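Local structure of octopine dehydrogenase (Pecten maximus, 3C7A) at residues 144-149 with 186-191; 271-274 with 280-283; 40-45 with 70-75; 55-58 with 62-65. The protein catalyses the NADH-dependent reductive condensation of L-arginine with pyruvate to give D-octopine, and the reverse oxidation. All blocks are in the same frame, centred on the assembly; numbering follows the deposited sequence.

Interaction 1: residues 144-149 with 186-191. With NAD (nicotinamide-adenine-dinucleotide), chain B.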
loop_
_atom_site.group_PDB
_atom_site.type_symbol
_atom_site.label_atom_id
_atom_site.label_comp_id
_atom_site.label_asym_id
_atom_site.label_seq_id
_atom_site.Cartn_x
_atom_site.Cartn_y
_atom_site.Cartn_z
ATOM N N LEU A 144 -3.106 1.410 5.981
ATOM C CA LEU A 144 -2.625 1.912 7.280
ATOM C C LEU A 144 -3.711 1.800 8.366
ATOM O O LEU A 144 -4.874 2.114 8.105
ATOM C CB LEU A 144 -2.125 3.363 7.153
ATOM C CG LEU A 144 -1.284 3.965 8.291
ATOM C CD1 LEU A 144 0.145 3.410 8.309
ATOM C CD2 LEU A 144 -1.254 5.484 8.211
ATOM N N PRO A 145 -3.336 1.336 9.582
ATOM C CA PRO A 145 -4.278 1.155 10.701
ATOM C C PRO A 145 -4.981 2.418 11.230
ATOM O O PRO A 145 -6.075 2.304 11.792
ATOM C CB PRO A 145 -3.398 0.554 11.809
ATOM C CG PRO A 145 -2.223 -0.029 11.097
ATOM C CD PRO A 145 -1.977 0.900 9.955
ATOM N N TRP A 146 -4.367 3.590 11.066
ATOM C CA TRP A 146 -4.921 4.840 11.615
ATOM C C TRP A 146 -5.017 5.973 10.587
ATOM O O TRP A 146 -4.356 5.946 9.546
ATOM C CB TRP A 146 -4.081 5.347 12.803
ATOM C CG TRP A 146 -3.457 4.292 13.684
ATOM C CD1 TRP A 146 -4.029 3.676 14.762
ATOM C CD2 TRP A 146 -2.127 3.763 13.579
ATOM N NE1 TRP A 146 -3.145 2.785 15.325
ATOM C CE2 TRP A 146 -1.970 2.819 14.620
ATOM C CE3 TRP A 146 -1.056 3.989 12.702
ATOM C CZ2 TRP A 146 -0.783 2.098 14.806
ATOM C CZ3 TRP A 146 0.126 3.271 12.889
ATOM C CH2 TRP A 146 0.250 2.337 13.934
ATOM N N ALA A 147 -5.852 6.967 10.895
ATOM C CA ALA A 147 -5.786 8.280 10.251
ATOM C C ALA A 147 -5.085 9.233 11.223
ATOM O O ALA A 147 -5.591 9.486 12.321
ATOM C CB ALA A 147 -7.181 8.784 9.903
ATOM N N CYS A 148 -3.919 9.744 10.820
ATOM C CA CYS A 148 -3.021 10.462 11.738
ATOM C C CYS A 148 -2.256 11.636 11.104
ATOM O O CYS A 148 -2.005 11.642 9.896
ATOM C CB CYS A 148 -2.037 9.477 12.388
ATOM S SG CYS A 148 -1.112 8.419 11.221
ATOM N N ARG A 149 -1.893 12.622 11.932
ATOM C CA ARG A 149 -1.142 13.808 11.487
ATOM C C ARG A 149 -0.211 14.367 12.577
ATOM O O ARG A 149 -0.595 14.459 13.747
ATOM C CB ARG A 149 -2.100 14.904 10.991
ATOM C CG ARG A 149 -1.419 16.066 10.263
ATOM C CD ARG A 149 -2.411 17.142 9.829
ATOM N NE ARG A 149 -3.092 16.799 8.580
ATOM C CZ ARG A 149 -3.884 17.623 7.895
ATOM N NH1 ARG A 149 -4.110 18.860 8.324
ATOM N NH2 ARG A 149 -4.454 17.208 6.770
ATOM N N MET A 186 -0.051 -7.641 19.817
ATOM C CA MET A 186 0.519 -7.153 21.081
ATOM C C MET A 186 1.040 -5.709 20.990
ATOM O O MET A 186 0.856 -4.915 21.920
ATOM C CB MET A 186 1.631 -8.110 21.555
ATOM C CG MET A 186 2.328 -7.738 22.874
ATOM S SD MET A 186 3.821 -6.724 22.690
ATOM C CE MET A 186 4.997 -7.928 22.068
ATOM N N LEU A 187 1.683 -5.379 19.871
ATOM C CA LEU A 187 2.265 -4.049 19.663
ATOM C C LEU A 187 1.216 -2.943 19.479
ATOM O O LEU A 187 1.435 -1.808 19.909
ATOM C CB LEU A 187 3.243 -4.057 18.475
ATOM C CG LEU A 187 4.499 -4.941 18.530
ATOM C CD1 LEU A 187 5.177 -4.998 17.168
ATOM C CD2 LEU A 187 5.491 -4.482 19.601
ATOM N N HIS A 188 0.087 -3.284 18.856
ATOM C CA HIS A 188 -0.969 -2.310 18.528
ATOM C C HIS A 188 -2.000 -2.076 19.641
ATOM O O HIS A 188 -2.504 -0.959 19.796
ATOM C CB HIS A 188 -1.684 -2.707 17.227
ATOM C CG HIS A 188 -0.861 -2.494 15.991
ATOM N ND1 HIS A 188 -1.092 -1.457 15.111
ATOM C CD2 HIS A 188 0.190 -3.184 15.489
ATOM C CE1 HIS A 188 -0.219 -1.517 14.122
ATOM N NE2 HIS A 188 0.571 -2.557 14.327
ATOM N N GLY A 189 -2.321 -3.123 20.401
ATOM C CA GLY A 189 -3.306 -3.027 21.486
ATOM C C GLY A 189 -4.612 -3.755 21.209
ATOM O O GLY A 189 -4.619 -4.807 20.564
ATOM N N ALA A 190 -5.718 -3.188 21.693
ATOM C CA ALA A 190 -7.046 -3.808 21.575
ATOM C C ALA A 190 -7.644 -3.743 20.165
ATOM O O ALA A 190 -8.279 -4.701 19.711
ATOM C CB ALA A 190 -8.010 -3.201 22.593
ATOM N N GLU A 191 -7.448 -2.611 19.489
ATOM C CA GLU A 191 -7.959 -2.401 18.130
ATOM C C GLU A 191 -6.843 -1.952 17.178
ATOM O O GLU A 191 -5.911 -1.265 17.606
ATOM C CB GLU A 191 -9.091 -1.366 18.134
ATOM C CG GLU A 191 -10.433 -1.899 18.636
ATOM C CD GLU A 191 -11.574 -0.907 18.451
ATOM O OE1 GLU A 191 -11.419 0.275 18.830
ATOM O OE2 GLU A 191 -12.635 -1.314 17.931
HETATM P PA NAD B . 4.433 10.583 4.891
HETATM O O1A NAD B . 4.165 11.458 3.728
HETATM O O2A NAD B . 4.116 11.281 6.158
HETATM O O5B NAD B . 5.975 10.098 4.873
HETATM C C5B NAD B . 7.048 11.016 4.768
HETATM C C4B NAD B . 8.372 10.306 5.050
HETATM O O4B NAD B . 8.804 9.584 3.908
HETATM C C3B NAD B . 9.504 11.268 5.389
HETATM O O3B NAD B . 9.630 11.482 6.776
HETATM C C2B NAD B . 10.736 10.599 4.810
HETATM O O2B NAD B . 11.373 9.775 5.761
HETATM C C1B NAD B . 10.193 9.745 3.675
HETATM N N9A NAD B . 10.443 10.459 2.405
HETATM C C8A NAD B . 9.611 11.382 1.816
HETATM N N7A NAD B . 10.187 11.825 0.676
HETATM C C5A NAD B . 11.376 11.201 0.524
HETATM C C6A NAD B . 12.353 11.289 -0.464
HETATM N N6A NAD B . 12.303 12.286 -1.345
HETATM N N1A NAD B . 13.497 10.514 -0.360
HETATM C C2A NAD B . 13.662 9.661 0.719
HETATM N N3A NAD B . 12.683 9.585 1.696
HETATM C C4A NAD B . 11.555 10.341 1.603
HETATM O O3 NAD B . 3.581 9.216 4.724
HETATM P PN NAD B . 2.543 8.682 5.842
HETATM O O1N NAD B . 1.520 9.728 6.065
HETATM O O2N NAD B . 3.309 8.152 6.995
HETATM O O5D NAD B . 1.791 7.449 5.121
HETATM C C5D NAD B . 2.466 6.315 4.613
HETATM C C4D NAD B . 1.570 5.581 3.611
HETATM O O4D NAD B . 0.312 5.258 4.189
HETATM C C3D NAD B . 1.295 6.428 2.374
HETATM O O3D NAD B . 1.483 5.639 1.221
HETATM C C2D NAD B . -0.157 6.849 2.518
HETATM O O2D NAD B . -0.798 6.940 1.266
HETATM C C1D NAD B . -0.757 5.754 3.395
HETATM N N1N NAD B . -1.895 6.215 4.227
HETATM C C2N NAD B . -1.787 7.304 5.060
HETATM C C3N NAD B . -2.875 7.717 5.838
HETATM C C7N NAD B . -2.681 8.745 6.923
HETATM O O7N NAD B . -3.740 9.197 7.595
HETATM N N7N NAD B . -1.385 9.222 7.217
HETATM C C4N NAD B . -4.077 7.008 5.761
HETATM C C5N NAD B . -4.180 5.902 4.918
HETATM C C6N NAD B . -3.076 5.517 4.157
HETATM O O HOH W 1 -3.737 0.745 17.649
#
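Trp146 meets His188 near the far rim of its indole, and the route there starts at CB. From CB the side chain turns beside its own backbone N (chi1 -34°), well short of the usual -60° position. The indole beyond CG lies against Pro145, whose CB sits 3.8 Å above the ring plane, over its centre. On the five-membered ring, NE1 donates to a water 3.1 Å away that lies in the indole plane; that water in turn donates to the carbonyl oxygens of His188 and Glu191. Farther along, CZ2 comes 3.6 Å from ND1 of His188, and CH2 lies 3.9 Å from its CE1. The ring planes differ by 19°, but the six-membered ring and imidazole centroids are 5.5 Å apart, with little overlap. Pro145 CG lies 3.9 Å from His188 CE1. With an alanine at Trp146, a gap is likely to open beside the imidazole, and the water would lose its indole donor. On the cofactor side, Cys148 N donates to the nicotinamide amide oxygen O7N of NAD at 3.3 Å. Strand 146-150 runs between NAD and the end of helix 180-188, with Trp146 also resting on Thr16 and Leu20 of helix 12-21.

Interaction 2: residues 271-274 with 280-283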
loop_
_atom_site.group_PDB
_atom_site.type_symbol
_atom_site.label_atom_id
_atom_site.label_comp_id
_atom_site.label_asym_id
_atom_site.label_seq_id
_atom_site.Cartn_x
_atom_site.Cartn_y
_atom_site.Cartn_z
ATOM N N ASP A 271 -11.706 -16.059 -2.492
ATOM C CA ASP A 271 -12.149 -14.842 -1.785
ATOM C C ASP A 271 -12.027 -13.473 -2.574
ATOM O O ASP A 271 -12.341 -12.441 -2.063
ATOM C CB ASP A 271 -11.496 -14.741 -0.379
ATOM C CG ASP A 271 -12.156 -15.660 0.694
ATOM O OD1 ASP A 271 -12.972 -16.480 0.373
ATOM O OD2 ASP A 271 -11.846 -15.559 1.869
ATOM N N VAL A 272 -11.529 -13.523 -3.790
ATOM C CA VAL A 272 -11.650 -12.422 -4.741
ATOM C C VAL A 272 -13.131 -12.164 -5.167
ATOM O O VAL A 272 -13.756 -13.026 -5.722
ATOM C CB VAL A 272 -10.733 -12.618 -6.009
ATOM C CG1 VAL A 272 -10.973 -11.540 -7.072
ATOM C CG2 VAL A 272 -9.227 -12.723 -5.672
ATOM N N LYS A 273 -13.622 -10.956 -4.892
ATOM C CA LYS A 273 -15.048 -10.559 -5.041
ATOM C C LYS A 273 -15.460 -9.294 -5.878
ATOM O O LYS A 273 -14.653 -8.440 -6.148
ATOM C CB LYS A 273 -15.763 -10.563 -3.705
ATOM C CG LYS A 273 -15.313 -9.535 -2.700
ATOM C CD LYS A 273 -15.949 -9.768 -1.302
ATOM C CE LYS A 273 -15.145 -10.618 -0.410
ATOM N NZ LYS A 273 -15.526 -10.689 0.973
ATOM N N ASP A 274 -16.733 -9.212 -6.276
ATOM C CA ASP A 274 -17.240 -8.016 -6.962
ATOM C C ASP A 274 -17.116 -6.780 -6.065
ATOM O O ASP A 274 -17.273 -6.877 -4.842
ATOM C CB ASP A 274 -18.716 -8.197 -7.352
ATOM C CG ASP A 274 -18.951 -9.384 -8.277
ATOM O OD1 ASP A 274 -18.476 -9.357 -9.432
ATOM O OD2 ASP A 274 -19.636 -10.340 -7.854
ATOM N N LEU A 280 -21.437 -3.032 0.018
ATOM C CA LEU A 280 -22.586 -3.347 0.872
ATOM C C LEU A 280 -22.202 -4.056 2.175
ATOM O O LEU A 280 -22.910 -3.940 3.178
ATOM C CB LEU A 280 -23.638 -4.158 0.101
ATOM C CG LEU A 280 -24.735 -3.394 -0.655
ATOM C CD1 LEU A 280 -24.192 -2.601 -1.846
ATOM C CD2 LEU A 280 -25.827 -4.352 -1.112
ATOM N N GLU A 281 -21.084 -4.779 2.155
ATOM C CA GLU A 281 -20.596 -5.495 3.336
ATOM C C GLU A 281 -19.940 -4.589 4.387
ATOM O O GLU A 281 -19.975 -4.905 5.580
ATOM C CB GLU A 281 -19.613 -6.603 2.930
ATOM C CG GLU A 281 -20.259 -7.871 2.363
ATOM C CD GLU A 281 -19.241 -8.927 1.925
ATOM O OE1 GLU A 281 -18.023 -8.642 1.926
ATOM O OE2 GLU A 281 -19.665 -10.050 1.573
ATOM N N TYR A 282 -19.365 -3.467 3.946
ATOM C CA TYR A 282 -18.545 -2.600 4.805
ATOM C C TYR A 282 -19.162 -1.220 5.082
ATOM O O TYR A 282 -18.916 -0.621 6.132
ATOM C CB TYR A 282 -17.140 -2.443 4.195
ATOM C CG TYR A 282 -16.193 -1.543 4.967
ATOM C CD1 TYR A 282 -15.539 -2.000 6.113
ATOM C CD2 TYR A 282 -15.940 -0.238 4.542
ATOM C CE1 TYR A 282 -14.666 -1.176 6.821
ATOM C CE2 TYR A 282 -15.069 0.594 5.243
ATOM C CZ TYR A 282 -14.436 0.119 6.379
ATOM O OH TYR A 282 -13.574 0.937 7.073
ATOM N N TYR A 283 -19.945 -0.711 4.131
ATOM C CA TYR A 283 -20.533 0.632 4.260
ATOM C C TYR A 283 -22.053 0.658 4.495
ATOM O O TYR A 283 -22.695 1.690 4.276
ATOM C CB TYR A 283 -20.187 1.495 3.036
ATOM C CG TYR A 283 -18.806 2.123 3.055
ATOM C CD1 TYR A 283 -18.468 3.090 4.005
ATOM C CD2 TYR A 283 -17.848 1.771 2.105
ATOM C CE1 TYR A 283 -17.205 3.676 4.019
ATOM C CE2 TYR A 283 -16.581 2.353 2.108
ATOM C CZ TYR A 283 -16.267 3.303 3.069
ATOM O OH TYR A 283 -15.016 3.880 3.077
#
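Lys273 and Glu281 reach for each other from opposite directions, and their side chains make the whole direct contact between 271-274 and 280-283. The closer-knit part is a salt bridge from Lys273 NZ to Glu281 OE1, and even that is long: at 3.4 Å its hydrogen bond is weak. Behind the ammonium, Lys273 CD lies 4.0 Å from the same OE1, the nearest approach of the lysine's aliphatic part. The lysine gets there by a bend about CG-CD (chi3 91°), while the glutamate runs straight out beyond CG (chi2 178°). The other carboxylate oxygen, OE2, receives a weak bond from Gln277 NE2, one turn back on the helix. Glu281 is exposed, and only 61 Å² is buried in all, so the carboxylate side is loose and solvent probably screens the charges. Lys273 is more enclosed on its own side: its side chain touches Met206, a residue of the L-arginine site, and its backbone O accepts from Tyr208 OH. In the alpha-helical domain, the bridge spans from the loop that follows helix 240-263 to the C-terminal end of helix 275-282, while Val272 and Asp271 of that loop lean on helix 200-205.

Interaction 3: residues 40-45 with 70-75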
loop_
_atom_site.group_PDB
_atom_site.type_symbol
_atom_site.label_atom_id
_atom_site.label_comp_id
_atom_site.label_asym_id
_atom_site.label_seq_id
_atom_site.Cartn_x
_atom_site.Cartn_y
_atom_site.Cartn_z
ATOM N N GLU A 40 19.497 12.945 12.874
ATOM C CA GLU A 40 20.125 13.946 13.747
ATOM C C GLU A 40 19.166 15.079 14.126
ATOM O O GLU A 40 19.230 15.602 15.241
ATOM C CB GLU A 40 21.395 14.521 13.108
ATOM C CG GLU A 40 22.599 13.582 13.134
ATOM C CD GLU A 40 23.916 14.295 12.860
ATOM O OE1 GLU A 40 24.229 15.277 13.570
ATOM O OE2 GLU A 40 24.645 13.866 11.941
ATOM N N ARG A 41 18.286 15.449 13.193
ATOM C CA ARG A 41 17.264 16.478 13.429
ATOM C C ARG A 41 16.241 16.047 14.486
ATOM O O ARG A 41 15.829 16.857 15.322
ATOM C CB ARG A 41 16.539 16.845 12.126
ATOM C CG ARG A 41 17.406 17.494 11.046
ATOM C CD ARG A 41 17.735 18.956 11.353
ATOM N NE ARG A 41 18.247 19.654 10.172
ATOM C CZ ARG A 41 18.926 20.800 10.199
ATOM N NH1 ARG A 41 19.199 21.399 11.353
ATOM N NH2 ARG A 41 19.341 21.348 9.065
ATOM N N TRP A 42 15.843 14.775 14.436
ATOM C CA TRP A 42 14.897 14.185 15.394
ATOM C C TRP A 42 15.474 14.167 16.816
ATOM O O TRP A 42 14.805 14.589 17.762
ATOM C CB TRP A 42 14.513 12.760 14.952
ATOM C CG TRP A 42 13.281 12.157 15.622
ATOM C CD1 TRP A 42 12.785 12.447 16.866
ATOM C CD2 TRP A 42 12.427 11.132 15.086
ATOM N NE1 TRP A 42 11.671 11.685 17.125
ATOM C CE2 TRP A 42 11.428 10.870 16.052
ATOM C CE3 TRP A 42 12.403 10.419 13.878
ATOM C CZ2 TRP A 42 10.416 9.921 15.850
ATOM C CZ3 TRP A 42 11.394 9.475 13.675
ATOM C CH2 TRP A 42 10.416 9.236 14.659
ATOM N N THR A 43 16.712 13.690 16.954
ATOM C CA THR A 43 17.383 13.562 18.258
ATOM C C THR A 43 17.552 14.909 18.981
ATOM O O THR A 43 17.395 14.987 20.204
ATOM C CB THR A 43 18.762 12.855 18.121
ATOM O OG1 THR A 43 18.613 11.638 17.378
ATOM C CG2 THR A 43 19.355 12.527 19.489
ATOM N N LYS A 44 17.862 15.956 18.218
ATOM C CA LYS A 44 18.100 17.293 18.773
ATOM C C LYS A 44 16.810 17.966 19.259
ATOM O O LYS A 44 16.812 18.663 20.278
ATOM C CB LYS A 44 18.808 18.174 17.736
ATOM C CG LYS A 44 19.830 19.151 18.315
ATOM C CD LYS A 44 19.199 20.473 18.724
ATOM C CE LYS A 44 20.233 21.422 19.306
ATOM N NZ LYS A 44 19.611 22.692 19.765
ATOM N N ALA A 45 15.716 17.748 18.531
ATOM C CA ALA A 45 14.419 18.345 18.862
ATOM C C ALA A 45 13.754 17.720 20.095
ATOM O O ALA A 45 13.081 18.418 20.858
ATOM C CB ALA A 45 13.482 18.282 17.660
ATOM N N LYS A 70 14.983 3.400 22.215
ATOM C CA LYS A 70 16.376 3.112 22.580
ATOM C C LYS A 70 17.389 3.946 21.780
ATOM O O LYS A 70 18.310 4.530 22.361
ATOM C CB LYS A 70 16.667 1.609 22.435
ATOM C CG LYS A 70 18.100 1.170 22.768
ATOM C CD LYS A 70 18.342 1.089 24.268
ATOM C CE LYS A 70 19.770 0.668 24.574
ATOM N NZ LYS A 70 20.046 0.675 26.039
ATOM N N VAL A 71 17.215 3.998 20.457
ATOM C CA VAL A 71 18.123 4.743 19.572
ATOM C C VAL A 71 17.440 5.205 18.272
ATOM O O VAL A 71 16.550 4.526 17.754
ATOM C CB VAL A 71 19.436 3.934 19.279
ATOM C CG1 VAL A 71 19.157 2.688 18.435
ATOM C CG2 VAL A 71 20.504 4.818 18.631
ATOM N N ILE A 72 17.851 6.376 17.777
ATOM C CA ILE A 72 17.391 6.920 16.492
ATOM C C ILE A 72 18.613 7.288 15.637
ATOM O O ILE A 72 19.361 8.208 15.981
ATOM C CB ILE A 72 16.456 8.153 16.681
ATOM C CG1 ILE A 72 15.239 7.790 17.546
ATOM C CG2 ILE A 72 16.005 8.706 15.324
ATOM C CD1 ILE A 72 14.489 8.984 18.131
ATOM N N THR A 73 18.804 6.575 14.525
ATOM C CA THR A 73 20.062 6.635 13.762
ATOM C C THR A 73 19.912 6.433 12.242
ATOM O O THR A 73 18.836 6.077 11.753
ATOM C CB THR A 73 21.099 5.614 14.331
ATOM O OG1 THR A 73 22.339 5.723 13.620
ATOM C CG2 THR A 73 20.576 4.178 14.228
ATOM N N LYS A 74 21.003 6.668 11.509
ATOM C CA LYS A 74 21.069 6.390 10.068
ATOM C C LYS A 74 21.985 5.201 9.726
ATOM O O LYS A 74 22.132 4.843 8.552
ATOM C CB LYS A 74 21.493 7.642 9.283
ATOM C CG LYS A 74 22.973 8.016 9.401
ATOM C CD LYS A 74 23.377 9.011 8.318
ATOM C CE LYS A 74 24.863 9.342 8.372
ATOM N NZ LYS A 74 25.225 10.181 9.552
ATOM N N ASP A 75 22.589 4.599 10.753
ATOM C CA ASP A 75 23.532 3.484 10.594
ATOM C C ASP A 75 22.807 2.128 10.663
ATOM O O ASP A 75 22.274 1.766 11.715
ATOM C CB ASP A 75 24.627 3.574 11.672
ATOM C CG ASP A 75 25.771 2.574 11.468
ATOM O OD1 ASP A 75 25.669 1.659 10.620
ATOM O OD2 ASP A 75 26.789 2.707 12.181
HETATM O O HOH W 2 23.696 12.485 9.831
HETATM O O HOH W 3 19.280 8.763 19.248
#
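Trp42 extends its CG away from the backbone N (chi1 -165°), and Ile72 sets CG1 beside its own N with CD1 stretched onward (chi2 163°), which lays the methyl on the indole. Ile72 CD1 stands 4.0 Å from the centroid of the five-membered ring, only 6° off the normal: a CH-pi contact over one face. The two side chains cross at about a right angle, so the isoleucine meets the ring end-on with its methyl. Thr43 and Ile72 run antiparallel past one another, with Thr43 OG1 4.2 Å from Ile72 CB; that hydroxyl is hydrogen-bonded to Ala39 O in its own helix. A water accepts from Ile72 N at 3.1 Å and makes only a weak, long bond with Thr43 OG1. At the exposed margin, Glu40 OE2 and Lys74 NZ are 4.4 Å apart, too far for a salt bridge, and a second water joins them, donating to OE2 at 2.7 Å and accepting from NZ at 2.8 Å. The contact packs helix 38-46 against edge strand 71-73 of the Rossmann-type nucleotide-binding sheet. Both Trp42 and Ile72 also touch Val31 on the adjoining strand 27-32, and Trp42 stacks on His15 of helix 12-21.

Interaction 4: residues 55-58 with 62-65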
loop_
_atom_site.group_PDB
_atom_site.type_symbol
_atom_site.label_atom_id
_atom_site.label_comp_id
_atom_site.label_asym_id
_atom_site.label_seq_id
_atom_site.Cartn_x
_atom_site.Cartn_y
_atom_site.Cartn_z
ATOM N N VAL A 55 -4.762 10.239 21.581
ATOM C CA VAL A 55 -5.766 9.364 20.964
ATOM C C VAL A 55 -7.201 9.847 21.219
ATOM O O VAL A 55 -7.635 9.949 22.370
ATOM C CB VAL A 55 -5.609 7.887 21.438
ATOM C CG1 VAL A 55 -6.660 6.988 20.796
ATOM C CG2 VAL A 55 -4.209 7.362 21.129
ATOM N N ASN A 56 -7.922 10.141 20.138
ATOM C CA ASN A 56 -9.339 10.502 20.210
ATOM C C ASN A 56 -10.223 9.262 20.330
ATOM O O ASN A 56 -10.131 8.344 19.509
ATOM C CB ASN A 56 -9.751 11.332 18.989
ATOM C CG ASN A 56 -9.217 12.753 19.036
ATOM O OD1 ASN A 56 -9.545 13.525 19.938
ATOM N ND2 ASN A 56 -8.400 13.111 18.051
ATOM N N GLU A 57 -11.075 9.244 21.352
ATOM C CA GLU A 57 -11.923 8.086 21.644
ATOM C C GLU A 57 -13.347 8.253 21.102
ATOM O O GLU A 57 -13.702 9.309 20.572
ATOM C CB GLU A 57 -11.952 7.799 23.154
ATOM C CG GLU A 57 -10.576 7.649 23.820
ATOM C CD GLU A 57 -9.914 6.293 23.585
ATOM O OE1 GLU A 57 -10.423 5.482 22.778
ATOM O OE2 GLU A 57 -8.866 6.037 24.219
ATOM N N LYS A 58 -14.154 7.201 21.240
ATOM C CA LYS A 58 -15.538 7.199 20.756
ATOM C C LYS A 58 -16.483 8.020 21.638
ATOM O O LYS A 58 -17.531 8.476 21.174
ATOM C CB LYS A 58 -16.059 5.761 20.617
ATOM C CG LYS A 58 -15.282 4.889 19.623
ATOM C CD LYS A 58 -15.547 5.270 18.161
ATOM C CE LYS A 58 -16.889 4.740 17.658
ATOM N NZ LYS A 58 -16.930 3.250 17.610
ATOM N N GLN A 62 -10.137 12.138 25.412
ATOM C CA GLN A 62 -8.791 11.947 24.861
ATOM C C GLN A 62 -7.856 11.235 25.845
ATOM O O GLN A 62 -7.928 11.461 27.055
ATOM C CB GLN A 62 -8.180 13.289 24.437
ATOM C CG GLN A 62 -8.839 13.931 23.216
ATOM C CD GLN A 62 -8.134 15.195 22.743
ATOM O OE1 GLN A 62 -7.420 15.851 23.503
ATOM N NE2 GLN A 62 -8.340 15.545 21.478
ATOM N N THR A 63 -6.980 10.385 25.309
ATOM C CA THR A 63 -6.003 9.635 26.109
ATOM C C THR A 63 -4.574 9.909 25.618
ATOM O O THR A 63 -4.330 9.972 24.411
ATOM C CB THR A 63 -6.286 8.109 26.067
ATOM O OG1 THR A 63 -7.691 7.868 26.225
ATOM C CG2 THR A 63 -5.529 7.375 27.169
ATOM N N GLU A 64 -3.643 10.069 26.561
ATOM C CA GLU A 64 -2.231 10.332 26.250
ATOM C C GLU A 64 -1.331 9.122 26.525
ATOM O O GLU A 64 -1.508 8.424 27.526
ATOM C CB GLU A 64 -1.715 11.538 27.046
ATOM C CG GLU A 64 -2.198 12.899 26.550
ATOM C CD GLU A 64 -1.450 14.066 27.190
ATOM O OE1 GLU A 64 -1.025 13.950 28.361
ATOM O OE2 GLU A 64 -1.292 15.109 26.520
ATOM N N VAL A 65 -0.367 8.891 25.633
ATOM C CA VAL A 65 0.632 7.823 25.785
ATOM C C VAL A 65 2.046 8.408 25.649
ATOM O O VAL A 65 2.331 9.127 24.689
ATOM C CB VAL A 65 0.432 6.683 24.737
ATOM C CG1 VAL A 65 1.410 5.533 24.978
ATOM C CG2 VAL A 65 -1.004 6.161 24.752
#
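Val55 and Thr63 form an antiparallel hydrogen-bonded pair, each backbone group gripping its mate: Val55 N donates to Thr63 O at 2.9 Å, and Thr63 N returns a bond to Val55 O at 3.0 Å. Val55 O takes a further CA-H...O contact from Gln62 CA at 3.4 Å. At the next, non-hydrogen-bonded pair the side chains do the bonding. Asn56 and Gln62 run side by side on one face of the hairpin, and Gln62 NE2 donates to Asn56 OD1 at 2.8 Å. The amide planes are turned 50° from each other; the N-H lies nearly in its own amide plane and approaches tilted 24° from the carbonyl plane of Asn56. The opposite end of the asparagine amide is also engaged: ND2 bonds to Val159 O and Glu158 OE2 on strand 156-171. A leucine at Asn56 would probably leave Gln62 NE2 without this acceptor, and Val159 O and Glu158 OE2 without their amide donor. On the face shared by Val55 and Thr63, the Glu57 chain bends about CB-CG (chi2 -78°), and its OE2 accepts from Thr63 OG1 at 3.0 Å through the anti lone pair. Because Val159 O can only accept, ND2 must face it, and this probably fixes which way round the Asn56 amide sits; polar side-chain bonds thus extend the pairing of this exposed hairpin beyond its backbone bonds.

Interaction 1 touches NAD directly, contributing Leu144, Trp146, Ala147 and Cys148 to its pocket. Interaction 4 is its near neighbour in the same mixed sheet, centres 12 Å apart, and the side chain of Val55 is about 9 Å from that of Cys148. Interaction 3 also reaches this sheet, centre 23 Å from that of interaction 1; there Trp42 comes within about 7 Å of NAD. Along the chain, the hairpin of interaction 4 is nested inside the loop that interaction 3 closes. Interaction 2 belongs to the alpha-helical domain, its centre 43 Å from that of interaction 3 across the molecule, and it borders the arginine site through Met206.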